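Local atomic coordinates of cysteine hydrolase (Vibrio cholerae, PDB entry 6V98), a protein that acts as a toxic effector delivered by the type VI secretion system and is probably a cysteine hydrolase related to the papain-like (clan CA) peptidases. Residues A[126-129]-A[130-133]; A[96-99]-A[100-104]. All coordinates share one frame; numbering follows the deposited sequence.

Interaction 1 of 2, residues A[126-129]-A[130-133]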
ATOM      1  N   ALA A 126       2.238  -6.040  11.403  1.00 22.15           N
ATOM      2  CA  ALA A 126       2.295  -5.701   9.983  1.00 24.74           C
ATOM      3  C   ALA A 126       3.734  -5.581   9.508  1.00 24.03           C
ATOM      4  O   ALA A 126       4.085  -6.068   8.422  1.00 22.06           O
ATOM      5  CB  ALA A 126       1.543  -4.394   9.724  1.00 24.43           C
ATOM      6  N   ASP A 127       4.575  -4.913  10.299  1.00 24.95           N
ATOM      7  CA  ASP A 127       5.984  -4.781   9.942  1.00 27.92           C
ATOM      8  C   ASP A 127       6.645  -6.146   9.835  1.00 25.01           C
ATOM      9  O   ASP A 127       7.402  -6.412   8.891  1.00 26.50           O
ATOM     10  CB  ASP A 127       6.699  -3.911  10.975  1.00 27.89           C
ATOM     11  CG  ASP A 127       8.067  -3.475  10.514  1.00 35.73           C
ATOM     12  OD1 ASP A 127       8.131  -2.703   9.537  1.00 31.55           O
ATOM     13  OD2 ASP A 127       9.067  -3.903  11.128  1.00 42.00           O
ATOM     14  N   SER A 128       6.349  -7.033  10.782  1.00 24.41           N
ATOM     15  CA  SER A 128       6.896  -8.387  10.732  1.00 25.97           C
ATOM     16  C   SER A 128       6.403  -9.158   9.507  1.00 27.83           C
ATOM     17  O   SER A 128       7.174  -9.892   8.871  1.00 24.25           O
ATOM     18  CB  SER A 128       6.529  -9.131  12.019  1.00 26.94           C
ATOM     19  OG  SER A 128       7.066 -10.447  11.989  1.00 41.36           O
ATOM     20  N   TRP A 129       5.119  -9.019   9.168  1.00 25.58           N
ATOM     21  CA  TRP A 129       4.568  -9.730   8.012  1.00 23.43           C
ATOM     22  C   TRP A 129       5.211  -9.250   6.714  1.00 26.88           C
ATOM     23  O   TRP A 129       5.603 -10.063   5.865  1.00 23.64           O
ATOM     24  CB  TRP A 129       3.047  -9.544   7.985  1.00 21.35           C
ATOM     25  CG  TRP A 129       2.242 -10.364   6.996  1.00 22.76           C
ATOM     26  CD1 TRP A 129       1.554 -11.511   7.258  1.00 26.15           C
ATOM     27  CD2 TRP A 129       1.990 -10.051   5.621  1.00 23.26           C
ATOM     28  NE1 TRP A 129       0.900 -11.940   6.131  1.00 26.51           N
ATOM     29  CE2 TRP A 129       1.156 -11.065   5.109  1.00 25.04           C
ATOM     30  CE3 TRP A 129       2.404  -9.020   4.771  1.00 23.12           C
ATOM     31  CZ2 TRP A 129       0.722 -11.078   3.786  1.00 28.74           C
ATOM     32  CZ3 TRP A 129       1.965  -9.025   3.455  1.00 23.65           C
ATOM     33  CH2 TRP A 129       1.133 -10.045   2.973  1.00 23.18           C
ATOM     34  N   LEU A 130       5.347  -7.931   6.557  1.00 25.17           N
ATOM     35  CA  LEU A 130       5.959  -7.364   5.357  1.00 24.38           C
ATOM     36  C   LEU A 130       7.428  -7.758   5.236  1.00 24.09           C
ATOM     37  O   LEU A 130       7.886  -8.142   4.151  1.00 24.11           O
ATOM     38  CB  LEU A 130       5.792  -5.842   5.382  1.00 20.15           C
ATOM     39  CG  LEU A 130       4.322  -5.457   5.201  1.00 21.35           C
ATOM     40  CD1 LEU A 130       4.068  -4.040   5.752  1.00 27.04           C
ATOM     41  CD2 LEU A 130       3.912  -5.564   3.738  1.00 23.40           C
ATOM     42  N   ARG A 131       8.186  -7.683   6.333  1.00 23.68           N
ATOM     43  CA  ARG A 131       9.573  -8.137   6.287  1.00 25.17           C
ATOM     44  C   ARG A 131       9.643  -9.633   5.987  1.00 31.77           C
ATOM     45  O   ARG A 131      10.548 -10.091   5.280  1.00 31.34           O
ATOM     46  CB  ARG A 131      10.283  -7.827   7.601  1.00 32.04           C
ATOM     47  CG  ARG A 131      10.535  -6.340   7.863  1.00 35.76           C
ATOM     48  CD  ARG A 131      11.467  -6.136   9.054  1.00 46.87           C
ATOM     49  NE  ARG A 131      10.788  -6.281  10.344  1.00 52.12           N
ATOM     50  CZ  ARG A 131      10.766  -7.399  11.068  1.00 56.69           C
ATOM     51  NH1 ARG A 131      11.386  -8.490  10.637  1.00 63.81           N
ATOM     52  NH2 ARG A 131      10.120  -7.427  12.230  1.00 53.45           N
ATOM     53  N   GLY A 132       8.691 -10.403   6.512  1.00 29.64           N
ATOM     54  CA  GLY A 132       8.656 -11.831   6.224  1.00 27.31           C
ATOM     55  C   GLY A 132       8.389 -12.124   4.760  1.00 30.34           C
ATOM     56  O   GLY A 132       9.022 -13.001   4.168  1.00 26.36           O
ATOM     57  N   LYS A 133       7.466 -11.382   4.149  1.00 25.24           N
ATOM     58  CA  LYS A 133       7.216 -11.572   2.729  1.00 26.65           C
ATOM     59  C   LYS A 133       8.417 -11.127   1.903  1.00 27.68           C
ATOM     60  O   LYS A 133       8.761 -11.764   0.898  1.00 29.52           O
ATOM     61  CB  LYS A 133       5.956 -10.815   2.318  1.00 27.21           C
ATOM     62  CG  LYS A 133       4.660 -11.406   2.830  1.00 26.91           C
ATOM     63  CD  LYS A 133       4.570 -12.901   2.552  1.00 28.65           C
ATOM     64  CE  LYS A 133       3.158 -13.425   2.752  1.00 31.85           C
ATOM     65  NZ  LYS A 133       3.160 -14.880   3.071  1.00 39.52           N
TER
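A126 and L130 join one turn of helix 123-134 to the next, the amide N of L130 donating to A126 O at 2.9 Å. The leucine side chain also leans over that carbonyl, its CG 3.3 Å from A126 O, and then runs on into the interior, where it touches Y60 of strand 57-63 together with F155 and L159 of helix 154-162. One residue on, D127 grips R131 twice. Its carbonyl O takes the R131 amide, and its carboxylate forms a salt bridge in which R131 NE reaches OD2 at 3.0 Å with a nearly straight N-H. The oxygen lies in the guanidinium plane but is approached from above its own carboxylate plane, the two planes standing 61° apart. A bend at chi3 of R131 (-79°) turns the guanidinium back toward the preceding turn, where S128 CA sits over one of its faces, 3.7 Å from NH2. The carbonyl of S128 accepts the amide of G132. W129 closes the series: its O accepts from K133 N at 2.9 Å, and its indole meets the lysine's aliphatic chain. K133 CG stands almost directly above the six-membered ring, 3.7 Å from its centroid, in a CH-pi contact, while CE passes 3.5 Å from CZ2; the bend at chi2 (-50°) brings CE back to the ring beside CG. L130 CD2 approaches the ring differently, at its edge and in plane, 3.9 Å from CE3, and the indole also touches L159 and A162 of helix 154-162. The i to i+4 spacing thus pairs a carboxylate with a guanidinium on one flank and an indole with lysine methylenes on the other, so two flanks of the helix are tied by charge and by CH-pi packing while L130 is left to the apolar interior.

Interaction 2 of 2, residues A[96-99]-A[100-104]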
ATOM      1  N   LEU A  96       1.410  14.131   5.940  1.00 28.48           N
ATOM      2  CA  LEU A  96       0.937  13.064   5.066  1.00 30.34           C
ATOM      3  C   LEU A  96       1.123  13.440   3.600  1.00 31.21           C
ATOM      4  O   LEU A  96       1.505  12.596   2.781  1.00 28.48           O
ATOM      5  CB  LEU A  96      -0.527  12.742   5.377  1.00 27.26           C
ATOM      6  CG  LEU A  96      -1.095  11.585   4.553  1.00 27.33           C
ATOM      7  CD1 LEU A  96      -0.289  10.351   4.816  1.00 25.33           C
ATOM      8  CD2 LEU A  96      -2.562  11.363   4.896  1.00 30.76           C
ATOM      9  N   LEU A  97       0.888  14.712   3.255  1.00 30.08           N
ATOM     10  CA  LEU A  97       1.141  15.178   1.893  1.00 25.73           C
ATOM     11  C   LEU A  97       2.583  14.922   1.471  1.00 29.56           C
ATOM     12  O   LEU A  97       2.848  14.596   0.308  1.00 31.16           O
ATOM     13  CB  LEU A  97       0.835  16.678   1.769  1.00 27.00           C
ATOM     14  CG  LEU A  97      -0.588  17.148   1.466  1.00 36.99           C
ATOM     15  CD1 LEU A  97      -0.694  18.659   1.706  1.00 35.22           C
ATOM     16  CD2 LEU A  97      -0.979  16.791   0.036  1.00 27.82           C
ATOM     17  N   LYS A  98       3.534  15.097   2.389  1.00 29.79           N
ATOM     18  CA  LYS A  98       4.935  14.890   2.040  1.00 27.24           C
ATOM     19  C   LYS A  98       5.195  13.435   1.680  1.00 30.41           C
ATOM     20  O   LYS A  98       5.917  13.142   0.719  1.00 29.57           O
ATOM     21  CB  LYS A  98       5.831  15.327   3.198  1.00 29.01           C
ATOM     22  CG  LYS A  98       7.307  15.201   2.916  1.00 42.16           C
ATOM     23  CD  LYS A  98       8.117  15.756   4.061  1.00 46.43           C
ATOM     24  CE  LYS A  98       9.591  15.562   3.808  1.00 50.28           C
ATOM     25  NZ  LYS A  98      10.382  16.008   4.984  1.00 57.33           N
ATOM     26  N   VAL A  99       4.587  12.509   2.429  1.00 29.76           N
ATOM     27  CA  VAL A  99       4.730  11.085   2.150  1.00 25.77           C
ATOM     28  C   VAL A  99       4.029  10.717   0.854  1.00 23.86           C
ATOM     29  O   VAL A  99       4.531   9.901   0.075  1.00 25.80           O
ATOM     30  CB  VAL A  99       4.183  10.257   3.329  1.00 25.42           C
ATOM     31  CG1 VAL A  99       4.096   8.762   2.958  1.00 24.76           C
ATOM     32  CG2 VAL A  99       5.055  10.459   4.556  1.00 28.31           C
ATOM     33  N   LEU A 100       2.837  11.273   0.620  1.00 25.33           N
ATOM     34  CA  LEU A 100       2.095  10.904  -0.579  1.00 21.44           C
ATOM     35  C   LEU A 100       2.846  11.349  -1.825  1.00 24.47           C
ATOM     36  O   LEU A 100       2.956  10.598  -2.799  1.00 25.76           O
ATOM     37  CB  LEU A 100       0.691  11.500  -0.534  1.00 22.14           C
ATOM     38  CG  LEU A 100      -0.230  10.886   0.541  1.00 22.59           C
ATOM     39  CD1 LEU A 100      -1.585  11.589   0.574  1.00 21.58           C
ATOM     40  CD2 LEU A 100      -0.400   9.363   0.329  1.00 22.68           C
ATOM     41  N   LYS A 101       3.388  12.567  -1.801  1.00 25.76           N
ATOM     42  CA  LYS A 101       4.209  13.021  -2.917  1.00 24.76           C
ATOM     43  C   LYS A 101       5.411  12.101  -3.134  1.00 25.83           C
ATOM     44  O   LYS A 101       5.756  11.778  -4.278  1.00 29.42           O
ATOM     45  CB  LYS A 101       4.674  14.449  -2.667  1.00 33.27           C
ATOM     46  CG  LYS A 101       5.186  15.129  -3.906  1.00 31.24           C
ATOM     47  CD  LYS A 101       5.448  16.600  -3.648  1.00 33.52           C
ATOM     48  CE  LYS A 101       5.137  17.404  -4.897  1.00 51.98           C
ATOM     49  NZ  LYS A 101       6.231  17.308  -5.890  1.00 58.92           N
ATOM     50  N   GLU A 102       6.082  11.701  -2.052  1.00 24.14           N
ATOM     51  CA  GLU A 102       7.218  10.790  -2.178  1.00 22.61           C
ATOM     52  C   GLU A 102       6.797   9.497  -2.860  1.00 25.75           C
ATOM     53  O   GLU A 102       7.446   9.034  -3.806  1.00 25.03           O
ATOM     54  CB  GLU A 102       7.820  10.503  -0.798  1.00 24.80           C
ATOM     55  CG  GLU A 102       8.572  11.700  -0.181  1.00 32.00           C
ATOM     56  CD  GLU A 102       8.975  11.453   1.267  1.00 31.91           C
ATOM     57  OE1 GLU A 102       8.368  10.573   1.898  1.00 27.31           O
ATOM     58  OE2 GLU A 102       9.886  12.136   1.779  1.00 31.12           O
ATOM     59  N   VAL A 103       5.692   8.911  -2.394  1.00 24.37           N
ATOM     60  CA  VAL A 103       5.256   7.610  -2.896  1.00 23.85           C
ATOM     61  C   VAL A 103       4.826   7.716  -4.352  1.00 24.30           C
ATOM     62  O   VAL A 103       5.141   6.843  -5.178  1.00 24.42           O
ATOM     63  CB  VAL A 103       4.137   7.073  -1.984  1.00 32.27           C
ATOM     64  CG1 VAL A 103       3.408   5.927  -2.633  1.00 34.36           C
ATOM     65  CG2 VAL A 103       4.732   6.652  -0.640  1.00 25.34           C
ATOM     66  N   SER A 104       4.131   8.801  -4.699  1.00 24.26           N
ATOM     67  CA  SER A 104       3.698   8.983  -6.079  1.00 26.56           C
ATOM     68  C   SER A 104       4.890   9.082  -7.028  1.00 32.39           C
ATOM     69  O   SER A 104       4.883   8.482  -8.112  1.00 25.20           O
ATOM     70  CB  SER A 104       2.819  10.230  -6.191  1.00 25.06           C
ATOM     71  OG  SER A 104       2.460  10.432  -7.541  1.00 29.51           O
TER
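This is a local, mostly apolar contact between successive turns of helix 93-107, which lies against the main antiparallel sheet. L96 and L100 pack four residues apart, L96 CG against L100 CD1 at 4.0 Å. Both leucines touch L199 of strand 198-202, and L100 also reaches Y192 and I48. V99 and V103 form the next buried pair, with CG1 of V99 4.2 Å from CG2 of V103; I48 of strand 44-50 lies against V99. Beneath these side chains run the usual i to i+4 amide bonds, among them L100 N to L96 O and V103 N to V99 O, each 2.9 Å. On the outer side, K98 and E102 are less intimate. The lysine is fully extended, with CG anti to its own N (chi1 -178°), and its NZ stays 5.1 Å from E102 OE2; the nearest side-chain approach, CE to OE2, is 4.0 Å. That carboxylate oxygen instead hydrogen-bonds the hydroxyl of S82. Burial of the leucines and valines therefore fastens the helix to the sheet, whereas the lysine and glutamate probably add no more than a weak electrostatic attraction.

Interactions 1 and 2 each span neighbouring turns of a single helix, 123-134 and 93-107 respectively, with centres 22 Å apart and no touch between them. Each mixes core and surface, but in different proportions. Residues 96-104 are the more buried: four of the touching residues are enclosed, and aliphatic side chains face strands 44-50, 188-193 and 198-202. In 126-133 only A126 and L130 are buried, and the packing is shared between strand 57-63 and helix 154-162. The polar chemistry follows suit. Interaction 1 has a true salt bridge and an aromatic-aliphatic contact within the helix, whereas the glutamate of interaction 2 has its hydrogen bond with a loop serine outside the helix.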